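Local atomic coordinates of uncharacterized protein (Bacteroides ovatus, PDB entry 3P02), a protein that is of unknown function but combines an E-set-type domain of unknown function with a C-terminal domain of the BT_3044-like family. Residues Met230-Glu235 against Ser245-Lys250; Asp190-Phe195 against Phe213-Gly218. All coordinates share one frame; numbering follows the deposited sequence. Where two conformers were deposited one is given.

Read from the N terminus, interaction 2 comes first: strand 192-196 runs out, a link with little regular structure follows, and the chain returns in strand 211-220 to close the loop at Phe213-Gly218. Only then does interaction 1 open, in strand 228-234, and it closes a shorter loop when strand 242-255 comes back past it. The two loops therefore stand in series, neither nesting nor crossing. All four segments belong to one antiparallel sheet of the BT_3044-like C-terminal region, where strands 211-220 and 228-234 are neighbours. Trp233 O lies 2.8 Å from Phe213 N and Tyr249 OH 2.6 Å from Thr217 O, so the contacts are directly joined.

Interaction 1: Met230-Glu235 against Ser245-Lys250; sequences MKIWAE and STPTYK
Met230, a selenomethionine here, meets Pro247 and Tyr249 where the beta hairpin of strands 228-234 and 242-255 is interrupted in its second strand. This hairpin forms part of the long antiparallel sheet of the C-terminal region, and the contact illustrates a case in which side chains make most of the contact where regular backbone pairing lapses. The one backbone bond between the segments, Met230 N to Pro247 O, is weak, strongly bent at 122° over 3.2 Å.

Packing is tight around Met230. Its side chain crosses those of Pro247 and Tyr249 at about a right angle. CG stands anti to the carbonyl carbon (chi1 -61°) and comes within 3.4 Å of Tyr249 CD1, approaching the ring obliquely. The chain runs on extended to SE, which lies 3.9 Å from Pro247 CB. The selenium is also 5.0 Å from the centroid of the Tyr249 ring, an oblique Met-aromatic contact. That ring is fixed from beyond the hairpin: its OH is hydrogen-bonded to Thr217 O, and Phe216 meets it edge-to-face.

At Thr246 and Ser245 the contact thins out. Thr246, on the solvent side, is exposed and brings CB to 3.8 Å from Met230 O. Ser245 OG and Thr248 OG1 are engaged by Asp271 of strand 262-278, the next strand of the sheet, rather than by Met230-Glu235. Ile232, partly exposed, is the remaining apolar contact, lying on the Ser245 side of Met230, its side chain crossing the proline ring at about a right angle. With CG1 anti to the backbone N (chi1 -168°), CG2 makes the closest approach, 3.6 Å from Pro247 CD, while CD1 stays at the fringe near Pro247 CG.

Interaction 2: Asp190-Phe195 against Phe213-Gly218; sequences DSIVFF and FLQFTG
Strands 192-195 and 213-217 run antiparallel at 149°, with Val193 and Leu214 as a hydrogen-bonded pair, each N to the other's O at 2.9 Å, and Ile192-Gln215 and Phe194-Phe213 as non-hydrogen-bonded pairs. A third bond, Phe216 N to Ser191 O, extends the ladder beyond strand 192-195 and is nearly straight at 175°.

One face carries Ile192, Phe194, Phe213 and Gln215. Phe194 CB sits 4.0 Å above the Phe213 ring plane, displaced toward the rim, and the two rings are turned obliquely, their planes at 58°. Ile192 divides its contacts: CG2, anti to the backbone N, reaches the edge of the Phe213 ring, while CG1 lies 3.9 Å from Gln215 CG. An alanine at Ile192 would probably leave a gap between Phe213 and Gln215, taking away the packing on the ring edge and on the glutamine CG. In one conformer of the two deposited for each of Ser191 and Gln215, the extended Gln215 side chain lets NE2 donate a hydrogen bond to a water 3.1 Å away, which donates to Phe216 O and also bonds Ser191 OG; polar groups of both segments can thus share one solvent molecule.

The other face is apolar. Val193 CG2 packs against Leu214 CB and reaches Phe216 CE1 at the ring edge, 3.8 Å away. Farther along, Leu214 CD1 lies 3.7 Å from Phe195 CD1, an oblique approach to that ring.

This pair belongs to the interior of the sheet. Strand 182-187 lies beyond the first segment, contributing Leu185 and Ile183 beside Val193 and Phe195, and strand 228-234 flanks the second, where Trp233 stacks on Phe213 and Met230 touches Leu214 and Phe216; strand 262-278 adds Ile269 against Phe216 and Phe274 against Phe195.

Interaction 1: Met230-Glu235 against Ser245-Lys250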
loop_
_atom_site.group_PDB
_atom_site.type_symbol
_atom_site.label_atom_id
_atom_site.label_comp_id
_atom_site.label_asym_id
_atom_site.label_seq_id
_atom_site.Cartn_x
_atom_site.Cartn_y
_atom_site.Cartn_z
HETATM N N MSE A 230 -0.475 8.167 22.513
HETATM C CA MSE A 230 -0.651 8.490 21.101
HETATM C C MSE A 230 -1.044 9.934 20.952
HETATM O O MSE A 230 -1.468 10.591 21.919
HETATM C CB MSE A 230 -1.748 7.613 20.491
HETATM C CG MSE A 230 -1.410 6.132 20.573
HETATM SE SE MSE A 230 -2.685 5.089 19.613
HETATM C CE MSE A 230 -2.125 5.706 17.833
ATOM N N LYS A 231 -0.909 10.428 19.723
ATOM C CA LYS A 231 -1.474 11.708 19.305
ATOM C C LYS A 231 -2.517 11.387 18.237
ATOM O O LYS A 231 -2.332 10.442 17.470
ATOM C CB LYS A 231 -0.408 12.670 18.769
ATOM C CG LYS A 231 0.555 13.125 19.870
ATOM C CD LYS A 231 1.688 13.985 19.336
ATOM C CE LYS A 231 2.679 14.343 20.418
ATOM N NZ LYS A 231 3.812 15.142 19.881
ATOM N N ILE A 232 -3.577 12.173 18.178
ATOM C CA ILE A 232 -4.609 12.054 17.155
ATOM C C ILE A 232 -4.945 13.463 16.661
ATOM O O ILE A 232 -5.099 14.385 17.481
ATOM C CB ILE A 232 -5.879 11.276 17.650
ATOM C CG1 ILE A 232 -6.792 10.929 16.443
ATOM C CG2 ILE A 232 -6.644 12.062 18.774
ATOM C CD1 ILE A 232 -8.022 9.989 16.815
ATOM N N TRP A 233 -5.057 13.649 15.339
ATOM C CA TRP A 233 -5.402 14.970 14.837
ATOM C C TRP A 233 -5.903 14.908 13.398
ATOM O O TRP A 233 -5.777 13.883 12.734
ATOM C CB TRP A 233 -4.178 15.931 14.942
ATOM C CG TRP A 233 -3.062 15.641 13.976
ATOM C CD1 TRP A 233 -2.808 16.298 12.805
ATOM C CD2 TRP A 233 -2.007 14.671 14.127
ATOM N NE1 TRP A 233 -1.686 15.777 12.200
ATOM C CE2 TRP A 233 -1.163 14.788 12.997
ATOM C CE3 TRP A 233 -1.652 13.763 15.142
ATOM C CZ2 TRP A 233 0.010 14.032 12.852
ATOM C CZ3 TRP A 233 -0.539 12.953 14.961
ATOM C CH2 TRP A 233 0.276 13.085 13.823
ATOM N N ALA A 234 -6.441 16.030 12.908
ATOM C CA ALA A 234 -6.835 16.165 11.519
ATOM C C ALA A 234 -6.150 17.375 10.947
ATOM O O ALA A 234 -5.772 18.273 11.705
ATOM C CB ALA A 234 -8.353 16.312 11.385
ATOM N N GLU A 235 -5.934 17.385 9.633
ATOM C CA GLU A 235 -5.393 18.579 8.963
ATOM C C GLU A 235 -6.514 19.415 8.330
ATOM O O GLU A 235 -6.343 20.620 8.164
ATOM C CB GLU A 235 -4.395 18.211 7.862
ATOM C CG GLU A 235 -3.051 17.792 8.403
ATOM C CD GLU A 235 -2.051 17.373 7.346
ATOM O OE1 GLU A 235 -2.424 17.263 6.156
ATOM O OE2 GLU A 235 -0.888 17.132 7.727
ATOM N N SER A 245 -10.354 12.509 23.836
ATOM C CA SER A 245 -9.347 11.777 24.581
ATOM C C SER A 245 -8.196 11.407 23.711
ATOM O O SER A 245 -8.385 11.060 22.539
ATOM C CB SER A 245 -9.904 10.509 25.226
ATOM O OG SER A 245 -10.550 9.702 24.267
ATOM N N THR A 246 -6.993 11.468 24.286
ATOM C CA THR A 246 -5.838 11.034 23.500
ATOM C C THR A 246 -5.833 9.512 23.520
ATOM O O THR A 246 -5.927 8.879 24.591
ATOM C CB THR A 246 -4.515 11.629 23.997
ATOM O OG1 THR A 246 -4.377 11.288 25.361
ATOM C CG2 THR A 246 -4.438 13.135 23.801
ATOM N N PRO A 247 -5.753 8.871 22.336
ATOM C CA PRO A 247 -5.781 7.400 22.331
ATOM C C PRO A 247 -4.541 6.794 22.991
ATOM O O PRO A 247 -3.528 7.472 23.232
ATOM C CB PRO A 247 -5.857 7.039 20.831
ATOM C CG PRO A 247 -6.229 8.300 20.120
ATOM C CD PRO A 247 -5.667 9.412 20.960
ATOM N N THR A 248 -4.647 5.500 23.334
ATOM C CA THR A 248 -3.544 4.720 23.908
ATOM C C THR A 248 -3.373 3.424 23.118
ATOM O O THR A 248 -4.289 3.003 22.397
ATOM C CB THR A 248 -3.773 4.391 25.384
ATOM O OG1 THR A 248 -4.924 3.535 25.479
ATOM C CG2 THR A 248 -3.914 5.630 26.255
ATOM N N TYR A 249 -2.218 2.785 23.243
ATOM C CA TYR A 249 -2.059 1.493 22.582
ATOM C C TYR A 249 -1.194 0.575 23.396
ATOM O O TYR A 249 -0.413 1.009 24.264
ATOM C CB TYR A 249 -1.509 1.602 21.149
ATOM C CG TYR A 249 -0.044 1.971 21.053
ATOM C CD1 TYR A 249 0.383 3.277 21.265
ATOM C CD2 TYR A 249 0.908 1.026 20.688
ATOM C CE1 TYR A 249 1.718 3.637 21.102
ATOM C CE2 TYR A 249 2.257 1.375 20.527
ATOM C CZ TYR A 249 2.656 2.681 20.749
ATOM O OH TYR A 249 3.982 3.029 20.654
ATOM N N LYS A 250 -1.348 -0.713 23.098
ATOM C CA LYS A 250 -0.545 -1.782 23.662
ATOM C C LYS A 250 -0.078 -2.651 22.526
ATOM O O LYS A 250 -0.807 -2.846 21.538
ATOM C CB LYS A 250 -1.334 -2.609 24.679
ATOM C CG LYS A 250 -1.678 -1.869 25.968
ATOM C CD LYS A 250 -2.270 -2.824 27.019
ATOM C CE LYS A 250 -1.204 -3.605 27.755
ATOM N NZ LYS A 250 -1.788 -4.596 28.698
#

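Interaction 2: Asp190-Phe195 against Phe213-Gly218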
loop_
_atom_site.group_PDB
_atom_site.type_symbol
_atom_site.label_atom_id
_atom_site.label_comp_id
_atom_site.label_asym_id
_atom_site.label_seq_id
_atom_site.Cartn_x
_atom_site.Cartn_y
_atom_site.Cartn_z
ATOM N N ASP A 190 7.564 6.230 10.055
ATOM C CA ASP A 190 7.624 4.940 10.739
ATOM C C ASP A 190 6.655 4.895 11.954
ATOM O O ASP A 190 6.332 3.797 12.401
ATOM C CB ASP A 190 9.060 4.602 11.189
ATOM C CG ASP A 190 9.705 5.578 12.173
ATOM O OD1 ASP A 190 9.192 6.700 12.323
ATOM O OD2 ASP A 190 10.798 5.267 12.681
ATOM N N SER A 191 6.193 6.061 12.474
ATOM C CA SER A 191 5.335 6.088 13.669
ATOM C C SER A 191 3.986 6.781 13.439
ATOM O O SER A 191 3.104 6.669 14.295
ATOM C CB SER A 191 6.055 6.775 14.832
ATOM O OG SER A 191 6.260 8.163 14.619
ATOM N N ILE A 192 3.832 7.506 12.312
ATOM C CA ILE A 192 2.592 8.234 12.017
ATOM C C ILE A 192 1.874 7.519 10.870
ATOM O O ILE A 192 2.496 7.162 9.853
ATOM C CB ILE A 192 2.848 9.736 11.659
ATOM C CG1 ILE A 192 3.556 10.487 12.833
ATOM C CG2 ILE A 192 1.518 10.460 11.241
ATOM C CD1 ILE A 192 4.069 11.888 12.399
ATOM N N VAL A 193 0.573 7.293 11.068
ATOM C CA VAL A 193 -0.312 6.702 10.077
ATOM C C VAL A 193 -1.539 7.592 9.938
ATOM O O VAL A 193 -1.703 8.547 10.687
ATOM C CB VAL A 193 -0.748 5.245 10.482
ATOM C CG1 VAL A 193 0.448 4.287 10.615
ATOM C CG2 VAL A 193 -1.595 5.249 11.756
ATOM N N PHE A 194 -2.416 7.251 9.009
ATOM C CA PHE A 194 -3.729 7.887 8.976
ATOM C C PHE A 194 -4.753 6.877 8.526
ATOM O O PHE A 194 -4.423 5.918 7.829
ATOM C CB PHE A 194 -3.794 9.122 8.073
ATOM C CG PHE A 194 -3.550 8.861 6.612
ATOM C CD1 PHE A 194 -4.602 8.499 5.763
ATOM C CD2 PHE A 194 -2.275 9.010 6.068
ATOM C CE1 PHE A 194 -4.375 8.298 4.390
ATOM C CE2 PHE A 194 -2.045 8.777 4.704
ATOM C CZ PHE A 194 -3.096 8.434 3.874
ATOM N N PHE A 195 -5.985 7.088 8.934
ATOM C CA PHE A 195 -7.103 6.320 8.436
ATOM C C PHE A 195 -8.113 7.364 7.995
ATOM O O PHE A 195 -7.895 8.561 8.229
ATOM C CB PHE A 195 -7.658 5.338 9.484
ATOM C CG PHE A 195 -8.310 5.978 10.692
ATOM C CD1 PHE A 195 -7.539 6.435 11.768
ATOM C CD2 PHE A 195 -9.688 6.148 10.744
ATOM C CE1 PHE A 195 -8.140 7.086 12.860
ATOM C CE2 PHE A 195 -10.296 6.758 11.865
ATOM C CZ PHE A 195 -9.513 7.211 12.907
ATOM N N PHE A 213 -5.115 11.429 11.528
ATOM C CA PHE A 213 -3.761 10.977 11.789
ATOM C C PHE A 213 -3.633 10.409 13.182
ATOM O O PHE A 213 -4.250 10.913 14.126
ATOM C CB PHE A 213 -2.782 12.141 11.631
ATOM C CG PHE A 213 -2.673 12.713 10.232
ATOM C CD1 PHE A 213 -3.574 13.683 9.783
ATOM C CD2 PHE A 213 -1.697 12.259 9.354
ATOM C CE1 PHE A 213 -3.512 14.170 8.461
ATOM C CE2 PHE A 213 -1.620 12.757 8.043
ATOM C CZ PHE A 213 -2.521 13.714 7.610
ATOM N N LEU A 214 -2.806 9.363 13.298
ATOM C CA LEU A 214 -2.446 8.712 14.565
ATOM C C LEU A 214 -0.969 8.636 14.674
ATOM O O LEU A 214 -0.310 8.204 13.708
ATOM C CB LEU A 214 -3.022 7.273 14.658
ATOM C CG LEU A 214 -4.557 7.182 14.763
ATOM C CD1 LEU A 214 -5.034 5.743 14.458
ATOM C CD2 LEU A 214 -5.042 7.663 16.152
ATOM N N GLN A 215 -0.440 9.016 15.832
ATOM C CA GLN A 215 0.992 8.903 16.084
ATOM C C GLN A 215 1.214 7.955 17.242
ATOM O O GLN A 215 0.614 8.140 18.299
ATOM C CB GLN A 215 1.614 10.277 16.365
ATOM C CG GLN A 215 3.120 10.230 16.650
ATOM C CD GLN A 215 3.668 11.610 16.906
ATOM O OE1 GLN A 215 3.060 12.621 16.551
ATOM N NE2 GLN A 215 4.837 11.689 17.518
ATOM N N PHE A 216 2.053 6.940 17.028
ATOM C CA PHE A 216 2.399 5.957 18.055
ATOM C C PHE A 216 3.665 6.430 18.743
ATOM O O PHE A 216 4.747 6.338 18.160
ATOM C CB PHE A 216 2.612 4.579 17.387
ATOM C CG PHE A 216 1.351 4.010 16.800
ATOM C CD1 PHE A 216 0.901 4.408 15.534
ATOM C CD2 PHE A 216 0.576 3.108 17.519
ATOM C CE1 PHE A 216 -0.281 3.893 14.999
ATOM C CE2 PHE A 216 -0.592 2.564 16.967
ATOM C CZ PHE A 216 -1.025 2.978 15.709
ATOM N N THR A 217 3.547 6.964 19.949
ATOM C CA THR A 217 4.748 7.459 20.642
ATOM C C THR A 217 5.458 6.327 21.374
ATOM O O THR A 217 4.873 5.279 21.645
ATOM C CB THR A 217 4.380 8.570 21.683
ATOM O OG1 THR A 217 3.926 7.943 22.903
ATOM C CG2 THR A 217 3.343 9.601 21.144
ATOM N N GLY A 218 6.676 6.594 21.807
ATOM C CA GLY A 218 7.382 5.619 22.637
ATOM C C GLY A 218 7.239 5.896 24.126
ATOM O O GLY A 218 7.986 5.326 24.936
HETATM O O HOH W 1 6.468 9.024 17.357
#